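PDB 2YZH: thiol peroxidase from Aquifex aeolicus, which probably reduces hydrogen peroxide and organic hydroperoxides to water and alcohols with thioredoxin as electron donor, protecting the cell against oxidative stress. Local coordinates for residues G11-V23 and D115-A127. Residues are numbered along the deposited sequence; the frame is centred on the assembly and turned at random.
Sequences GNPVTLVGPELKV and DMEKYGVLIGEGA. With SO4 (sulfate ion), chain H; SO4 (sulfate ion), chain F.
Val17 and Leu122 meet backbone to backbone in an isolated antiparallel bridge, with Leu16 set against Ile123, where the N-terminal arm of this Tpx-type peroxiredoxin runs antiparallel alongside the loop between strands 106-109 and 135-139 of the thioredoxin fold. Val17 N reaches Leu122 O at 2.8 Å and nearly straight, 172° at the hydrogen; Gly124 N returns a bond to Thr15 O at 2.9 Å. Past this pair the carboxylate of Glu125 takes over from the backbone. Its OE2 accepts Thr15 N on the anti side, 19° out of the carboxylate plane, and also lies 3.1 Å from Thr15 OG1. To get there CG sits between the backbone N and the carbonyl carbon (chi1 72°) and the chain then runs extended across Val14, with Glu125 CG 3.7 Å from Val14 CB.

The valine and leucines fill in around these bonds. Val17 splits its methyls: CG2 lies over Gly124 CA and Leu122 CD2, whereas CG1, anti to the backbone N, abuts the carboxylate end of Glu117, whose OE2 forms a salt bridge with Lys129 of the second subunit. Leu16 CD2 packs on Ile123 CG1, and the Ile123 side chain is about 10 Å from that of Cys63, the predicted peroxidatic cysteine. Beyond the cis peptide before Pro19, Leu21 leans its CD2 obliquely on the Tyr119 ring, 3.7 Å from CD2 of that tyrosine; the Met116 CE methyl sits above one face, offset toward the rim, and Tyr119 OH is hydrogen-bonded to Pro28 O.

Between bridge and 3-10 turn, one water is gripped by three bonds: it donates to Val17 O and Glu117 O and accepts Leu122 N at 2.9 Å.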
ATOM      1  N   GLY D  11      -1.495  25.284  11.563  1.00 17.11           N
ATOM      2  CA  GLY D  11      -0.649  25.631  12.695  1.00 18.65           C
ATOM      3  C   GLY D  11      -0.012  24.491  13.473  1.00 19.95           C
ATOM      4  O   GLY D  11       0.936  24.710  14.227  1.00 20.35           O
ATOM      5  N   ASN D  12      -0.523  23.279  13.293  1.00 19.15           N
ATOM      6  CA  ASN D  12      -0.010  22.111  14.001  1.00 20.64           C
ATOM      7  C   ASN D  12       0.974  21.316  13.150  1.00 19.44           C
ATOM      8  O   ASN D  12       0.687  20.978  12.008  1.00 17.52           O
ATOM      9  CB  ASN D  12      -1.178  21.219  14.418  1.00 21.18           C
ATOM     10  CG  ASN D  12      -2.152  21.935  15.332  1.00 24.12           C
ATOM     11  OD1 ASN D  12      -3.349  21.657  15.323  1.00 27.68           O
ATOM     12  ND2 ASN D  12      -1.639  22.856  16.132  1.00 24.70           N
ATOM     13  N   PRO D  13       2.155  21.013  13.706  1.00 20.12           N
ATOM     14  CA  PRO D  13       3.188  20.256  12.996  1.00 19.19           C
ATOM     15  C   PRO D  13       2.773  18.822  12.690  1.00 17.79           C
ATOM     16  O   PRO D  13       2.174  18.144  13.521  1.00 17.16           O
ATOM     17  CB  PRO D  13       4.375  20.298  13.958  1.00 21.03           C
ATOM     18  CG  PRO D  13       4.149  21.558  14.732  1.00 22.47           C
ATOM     19  CD  PRO D  13       2.671  21.501  14.997  1.00 21.87           C
ATOM     20  N   VAL D  14       3.083  18.373  11.481  1.00 16.27           N
ATOM     21  CA  VAL D  14       2.795  17.005  11.075  1.00 16.13           C
ATOM     22  C   VAL D  14       4.014  16.503  10.319  1.00 14.60           C
ATOM     23  O   VAL D  14       4.564  17.194   9.462  1.00 16.01           O
ATOM     24  CB  VAL D  14       1.541  16.901  10.178  1.00 18.70           C
ATOM     25  CG1 VAL D  14       0.302  17.256  10.979  1.00 19.34           C
ATOM     26  CG2 VAL D  14       1.680  17.791   8.969  1.00 21.10           C
ATOM     27  N   THR D  15       4.451  15.299  10.651  1.00 15.07           N
ATOM     28  CA  THR D  15       5.619  14.740  10.005  1.00 13.65           C
ATOM     29  C   THR D  15       5.296  14.150   8.641  1.00 13.19           C
ATOM     30  O   THR D  15       4.176  13.694   8.390  1.00 13.64           O
ATOM     31  CB  THR D  15       6.252  13.658  10.885  1.00 15.88           C
ATOM     32  OG1 THR D  15       5.235  12.741  11.308  1.00 15.62           O
ATOM     33  CG2 THR D  15       6.901  14.288  12.108  1.00 15.91           C
ATOM     34  N   LEU D  16       6.291  14.187   7.765  1.00 12.44           N
ATOM     35  CA  LEU D  16       6.173  13.644   6.422  1.00 11.78           C
ATOM     36  C   LEU D  16       6.933  12.330   6.399  1.00 12.51           C
ATOM     37  O   LEU D  16       7.844  12.115   7.199  1.00 13.88           O
ATOM     38  CB  LEU D  16       6.800  14.598   5.402  1.00 12.95           C
ATOM     39  CG  LEU D  16       6.206  16.007   5.343  1.00 12.32           C
ATOM     40  CD1 LEU D  16       7.004  16.858   4.363  1.00 12.45           C
ATOM     41  CD2 LEU D  16       4.741  15.923   4.944  1.00 12.84           C
ATOM     42  N   VAL D  17       6.543  11.445   5.494  1.00 11.86           N
ATOM     43  CA  VAL D  17       7.213  10.160   5.343  1.00 10.74           C
ATOM     44  C   VAL D  17       8.471  10.416   4.504  1.00 12.95           C
ATOM     45  O   VAL D  17       8.439  11.211   3.564  1.00 13.87           O
ATOM     46  CB  VAL D  17       6.282   9.161   4.616  1.00 10.65           C
ATOM     47  CG1 VAL D  17       7.016   7.860   4.324  1.00 11.63           C
ATOM     48  CG2 VAL D  17       5.045   8.901   5.471  1.00 10.20           C
ATOM     49  N   GLY D  18       9.581   9.771   4.856  1.00 12.24           N
ATOM     50  CA  GLY D  18      10.811   9.954   4.101  1.00 13.93           C
ATOM     51  C   GLY D  18      10.740   9.254   2.751  1.00 15.11           C
ATOM     52  O   GLY D  18       9.733   8.613   2.446  1.00 13.90           O
ATOM     53  N   PRO D  19      11.789   9.350   1.917  1.00 16.03           N
ATOM     54  CA  PRO D  19      13.044  10.070   2.149  1.00 16.67           C
ATOM     55  C   PRO D  19      12.922  11.545   1.781  1.00 17.56           C
ATOM     56  O   PRO D  19      12.067  11.927   0.982  1.00 15.59           O
ATOM     57  CB  PRO D  19      14.013   9.352   1.225  1.00 19.01           C
ATOM     58  CG  PRO D  19      13.143   9.101   0.023  1.00 15.97           C
ATOM     59  CD  PRO D  19      11.868   8.568   0.667  1.00 17.14           C
ATOM     60  N   GLU D  20      13.783  12.371   2.363  1.00 18.35           N
ATOM     61  CA  GLU D  20      13.770  13.792   2.057  1.00 19.34           C
ATOM     62  C   GLU D  20      14.653  13.996   0.829  1.00 20.04           C
ATOM     63  O   GLU D  20      15.788  13.533   0.796  1.00 20.80           O
ATOM     64  CB  GLU D  20      14.329  14.600   3.231  1.00 21.79           C
ATOM     65  CG  GLU D  20      14.132  16.097   3.082  1.00 28.01           C
ATOM     66  CD  GLU D  20      14.878  16.904   4.128  1.00 29.77           C
ATOM     67  OE1 GLU D  20      14.586  18.109   4.260  1.00 32.27           O
ATOM     68  OE2 GLU D  20      15.759  16.340   4.809  1.00 33.12           O
ATOM     69  N   LEU D  21      14.131  14.668  -0.190  1.00 20.10           N
ATOM     70  CA  LEU D  21      14.922  14.915  -1.391  1.00 20.92           C
ATOM     71  C   LEU D  21      15.641  16.256  -1.324  1.00 21.19           C
ATOM     72  O   LEU D  21      15.201  17.180  -0.638  1.00 20.99           O
ATOM     73  CB  LEU D  21      14.035  14.878  -2.637  1.00 22.69           C
ATOM     74  CG  LEU D  21      13.788  13.519  -3.296  1.00 26.34           C
ATOM     75  CD1 LEU D  21      13.210  12.538  -2.288  1.00 27.43           C
ATOM     76  CD2 LEU D  21      12.844  13.704  -4.477  1.00 26.12           C
ATOM     77  N   LYS D  22      16.758  16.354  -2.031  1.00 21.32           N
ATOM     78  CA  LYS D  22      17.519  17.595  -2.067  1.00 23.22           C
ATOM     79  C   LYS D  22      17.931  17.877  -3.506  1.00 21.88           C
ATOM     80  O   LYS D  22      17.955  16.975  -4.345  1.00 20.51           O
ATOM     81  CB  LYS D  22      18.770  17.490  -1.191  1.00 25.61           C
ATOM     82  CG  LYS D  22      19.820  16.538  -1.731  1.00 31.28           C
ATOM     83  CD  LYS D  22      21.166  16.739  -1.046  1.00 34.64           C
ATOM     84  CE  LYS D  22      22.205  15.782  -1.604  1.00 36.79           C
ATOM     85  NZ  LYS D  22      23.553  16.041  -1.035  1.00 40.88           N
ATOM     86  N   VAL D  23      18.235  19.137  -3.793  1.00 21.27           N
ATOM     87  CA  VAL D  23      18.661  19.519  -5.130  1.00 20.38           C
ATOM     88  C   VAL D  23      19.883  18.684  -5.496  1.00 20.83           C
ATOM     89  O   VAL D  23      20.792  18.514  -4.683  1.00 19.78           O
ATOM     90  CB  VAL D  23      18.994  21.026  -5.185  1.00 20.58           C
ATOM     91  CG1 VAL D  23      19.746  21.363  -6.468  1.00 22.69           C
ATOM     92  CG2 VAL D  23      17.704  21.826  -5.115  1.00 21.01           C
ATOM     93  N   ASP D 115       3.386   6.722  -5.673  1.00 10.14           N
ATOM     94  CA  ASP D 115       4.816   6.878  -5.912  1.00  9.41           C
ATOM     95  C   ASP D 115       5.374   8.188  -5.376  1.00  9.33           C
ATOM     96  O   ASP D 115       6.575   8.295  -5.159  1.00  9.87           O
ATOM     97  CB  ASP D 115       5.133   6.784  -7.410  1.00 10.70           C
ATOM     98  CG  ASP D 115       5.236   5.346  -7.893  1.00 12.87           C
ATOM     99  OD1 ASP D 115       5.777   4.510  -7.139  1.00  9.94           O
ATOM    100  OD2 ASP D 115       4.797   5.058  -9.024  1.00 13.11           O
ATOM    101  N   MET D 116       4.522   9.187  -5.157  1.00  9.68           N
ATOM    102  CA  MET D 116       5.040  10.454  -4.662  1.00 10.94           C
ATOM    103  C   MET D 116       5.621  10.337  -3.254  1.00 11.30           C
ATOM    104  O   MET D 116       6.217  11.285  -2.745  1.00 10.54           O
ATOM    105  CB  MET D 116       3.971  11.552  -4.736  1.00 11.42           C
ATOM    106  CG  MET D 116       3.597  11.922  -6.176  1.00  9.42           C
ATOM    107  SD  MET D 116       5.046  12.189  -7.267  1.00 13.77           S
ATOM    108  CE  MET D 116       5.665  13.783  -6.677  1.00 12.84           C
ATOM    109  N   GLU D 117       5.447   9.178  -2.621  1.00 10.68           N
ATOM    110  CA  GLU D 117       6.040   8.964  -1.302  1.00 10.34           C
ATOM    111  C   GLU D 117       7.552   9.058  -1.515  1.00 12.21           C
ATOM    112  O   GLU D 117       8.307   9.433  -0.608  1.00 10.45           O
ATOM    113  CB  GLU D 117       5.713   7.561  -0.764  1.00 12.67           C
ATOM    114  CG  GLU D 117       6.359   7.271   0.598  1.00 13.42           C
ATOM    115  CD  GLU D 117       6.192   5.830   1.056  1.00 18.23           C
ATOM    116  OE1 GLU D 117       5.133   5.230   0.779  1.00 19.28           O
ATOM    117  OE2 GLU D 117       7.118   5.301   1.710  1.00 20.01           O
ATOM    118  N   LYS D 118       7.989   8.714  -2.726  1.00  8.99           N
ATOM    119  CA  LYS D 118       9.412   8.737  -3.058  1.00 10.18           C
ATOM    120  C   LYS D 118       9.978  10.150  -3.127  1.00 10.83           C
ATOM    121  O   LYS D 118      11.194  10.332  -3.211  1.00 10.77           O
ATOM    122  CB  LYS D 118       9.657   8.003  -4.383  1.00 10.93           C
ATOM    123  CG  LYS D 118       9.376   6.503  -4.293  1.00 11.01           C
ATOM    124  CD  LYS D 118       9.297   5.861  -5.666  1.00 11.23           C
ATOM    125  CE  LYS D 118       8.927   4.388  -5.542  1.00 12.00           C
ATOM    126  NZ  LYS D 118       8.551   3.804  -6.858  1.00  9.68           N
ATOM    127  N   TYR D 119       9.096  11.144  -3.086  1.00  9.55           N
ATOM    128  CA  TYR D 119       9.514  12.538  -3.128  1.00 10.97           C
ATOM    129  C   TYR D 119       9.481  13.169  -1.741  1.00 12.43           C
ATOM    130  O   TYR D 119       9.735  14.365  -1.586  1.00 12.37           O
ATOM    131  CB  TYR D 119       8.630  13.341  -4.092  1.00  9.34           C
ATOM    132  CG  TYR D 119       9.046  13.227  -5.549  1.00 11.60           C
ATOM    133  CD1 TYR D 119       8.828  12.057  -6.273  1.00 10.74           C
ATOM    134  CD2 TYR D 119       9.670  14.295  -6.198  1.00 12.18           C
ATOM    135  CE1 TYR D 119       9.222  11.952  -7.612  1.00 12.18           C
ATOM    136  CE2 TYR D 119      10.067  14.198  -7.531  1.00 13.73           C
ATOM    137  CZ  TYR D 119       9.840  13.026  -8.231  1.00 11.88           C
ATOM    138  OH  TYR D 119      10.244  12.932  -9.547  1.00 13.82           O
ATOM    139  N   GLY D 120       9.159  12.360  -0.735  1.00 11.43           N
ATOM    140  CA  GLY D 120       9.119  12.852   0.630  1.00 12.55           C
ATOM    141  C   GLY D 120       7.977  13.797   0.963  1.00 12.41           C
ATOM    142  O   GLY D 120       8.083  14.577   1.910  1.00 11.64           O
ATOM    143  N   VAL D 121       6.885  13.728   0.208  1.00 10.74           N
ATOM    144  CA  VAL D 121       5.753  14.608   0.465  1.00 10.98           C
ATOM    145  C   VAL D 121       4.493  13.899   0.961  1.00 10.64           C
ATOM    146  O   VAL D 121       3.437  14.516   1.076  1.00 11.69           O
ATOM    147  CB  VAL D 121       5.422  15.469  -0.785  1.00 13.85           C
ATOM    148  CG1 VAL D 121       6.589  16.405  -1.083  1.00 15.41           C
ATOM    149  CG2 VAL D 121       5.147  14.584  -1.986  1.00 12.27           C
ATOM    150  N   LEU D 122       4.597  12.609   1.271  1.00 10.86           N
ATOM    151  CA  LEU D 122       3.441  11.882   1.793  1.00 10.09           C
ATOM    152  C   LEU D 122       3.301  12.236   3.274  1.00 10.58           C
ATOM    153  O   LEU D 122       4.247  12.063   4.047  1.00 11.31           O
ATOM    154  CB  LEU D 122       3.639  10.369   1.651  1.00 11.71           C
ATOM    155  CG  LEU D 122       2.478   9.522   2.181  1.00 13.04           C
ATOM    156  CD1 LEU D 122       1.234   9.776   1.337  1.00 11.14           C
ATOM    157  CD2 LEU D 122       2.859   8.047   2.152  1.00 13.30           C
ATOM    158  N   ILE D 123       2.130  12.734   3.666  1.00 10.28           N
ATOM    159  CA  ILE D 123       1.885  13.113   5.057  1.00 11.20           C
ATOM    160  C   ILE D 123       1.760  11.853   5.911  1.00 11.41           C
ATOM    161  O   ILE D 123       0.982  10.955   5.595  1.00 11.51           O
ATOM    162  CB  ILE D 123       0.608  13.993   5.159  1.00 10.15           C
ATOM    163  CG1 ILE D 123       0.844  15.297   4.391  1.00 10.11           C
ATOM    164  CG2 ILE D 123       0.279  14.318   6.618  1.00  8.09           C
ATOM    165  CD1 ILE D 123      -0.408  16.124   4.145  1.00 10.69           C
ATOM    166  N   GLY D 124       2.548  11.796   6.984  1.00 12.74           N
ATOM    167  CA  GLY D 124       2.560  10.632   7.855  1.00 13.03           C
ATOM    168  C   GLY D 124       1.762  10.687   9.148  1.00 13.65           C
ATOM    169  O   GLY D 124       1.748   9.712   9.899  1.00 12.47           O
ATOM    170  N   GLU D 125       1.095  11.801   9.424  1.00 13.55           N
ATOM    171  CA  GLU D 125       0.303  11.888  10.647  1.00 15.64           C
ATOM    172  C   GLU D 125      -0.811  12.922  10.556  1.00 15.75           C
ATOM    173  O   GLU D 125      -0.837  13.751   9.647  1.00 15.51           O
ATOM    174  CB  GLU D 125       1.194  12.219  11.851  1.00 19.99           C
ATOM    175  CG  GLU D 125       1.716  13.643  11.880  1.00 23.53           C
ATOM    176  CD  GLU D 125       2.296  14.031  13.238  1.00 23.44           C
ATOM    177  OE1 GLU D 125       1.571  13.964  14.253  1.00 29.52           O
ATOM    178  OE2 GLU D 125       3.477  14.411  13.292  1.00 21.82           O
ATOM    179  N   GLY D 126      -1.738  12.855  11.502  1.00 14.16           N
ATOM    180  CA  GLY D 126      -2.830  13.809  11.522  1.00 17.27           C
ATOM    181  C   GLY D 126      -3.989  13.461  10.614  1.00 16.91           C
ATOM    182  O   GLY D 126      -4.034  12.384  10.009  1.00 14.20           O
ATOM    183  N   ALA D 127      -4.928  14.394  10.521  1.00 14.28           N
ATOM    184  CA  ALA D 127      -6.127  14.229   9.714  1.00 15.90           C
ATOM    185  C   ALA D 127      -5.867  14.003   8.233  1.00 14.89           C
ATOM    186  O   ALA D 127      -6.689  13.397   7.551  1.00 14.64           O
ATOM    187  CB  ALA D 127      -7.029  15.444   9.888  1.00 17.32           C
TER
HETATM  188  S   SO4 H 502      15.651   9.397   4.740  1.00 35.19           S
HETATM  189  O1  SO4 H 502      16.275   8.397   3.852  1.00 35.27           O
HETATM  190  O2  SO4 H 502      15.631  10.710   4.072  1.00 34.73           O
HETATM  191  O3  SO4 H 502      14.270   8.975   5.061  1.00 33.90           O
HETATM  192  O4  SO4 H 502      16.436   9.505   5.985  1.00 34.81           O
HETATM  193  S   SO4 F 504      -2.621  11.261  15.076  1.00 41.15           S
HETATM  194  O1  SO4 F 504      -2.015  10.630  16.262  1.00 38.13           O
HETATM  195  O2  SO4 F 504      -2.682  12.723  15.273  1.00 40.58           O
HETATM  196  O3  SO4 F 504      -1.809  10.947  13.880  1.00 39.05           O
HETATM  197  O4  SO4 F 504      -3.991  10.749  14.886  1.00 39.28           O
HETATM  198  O   HOH W   1       6.904  10.784   1.373  1.00 12.27           O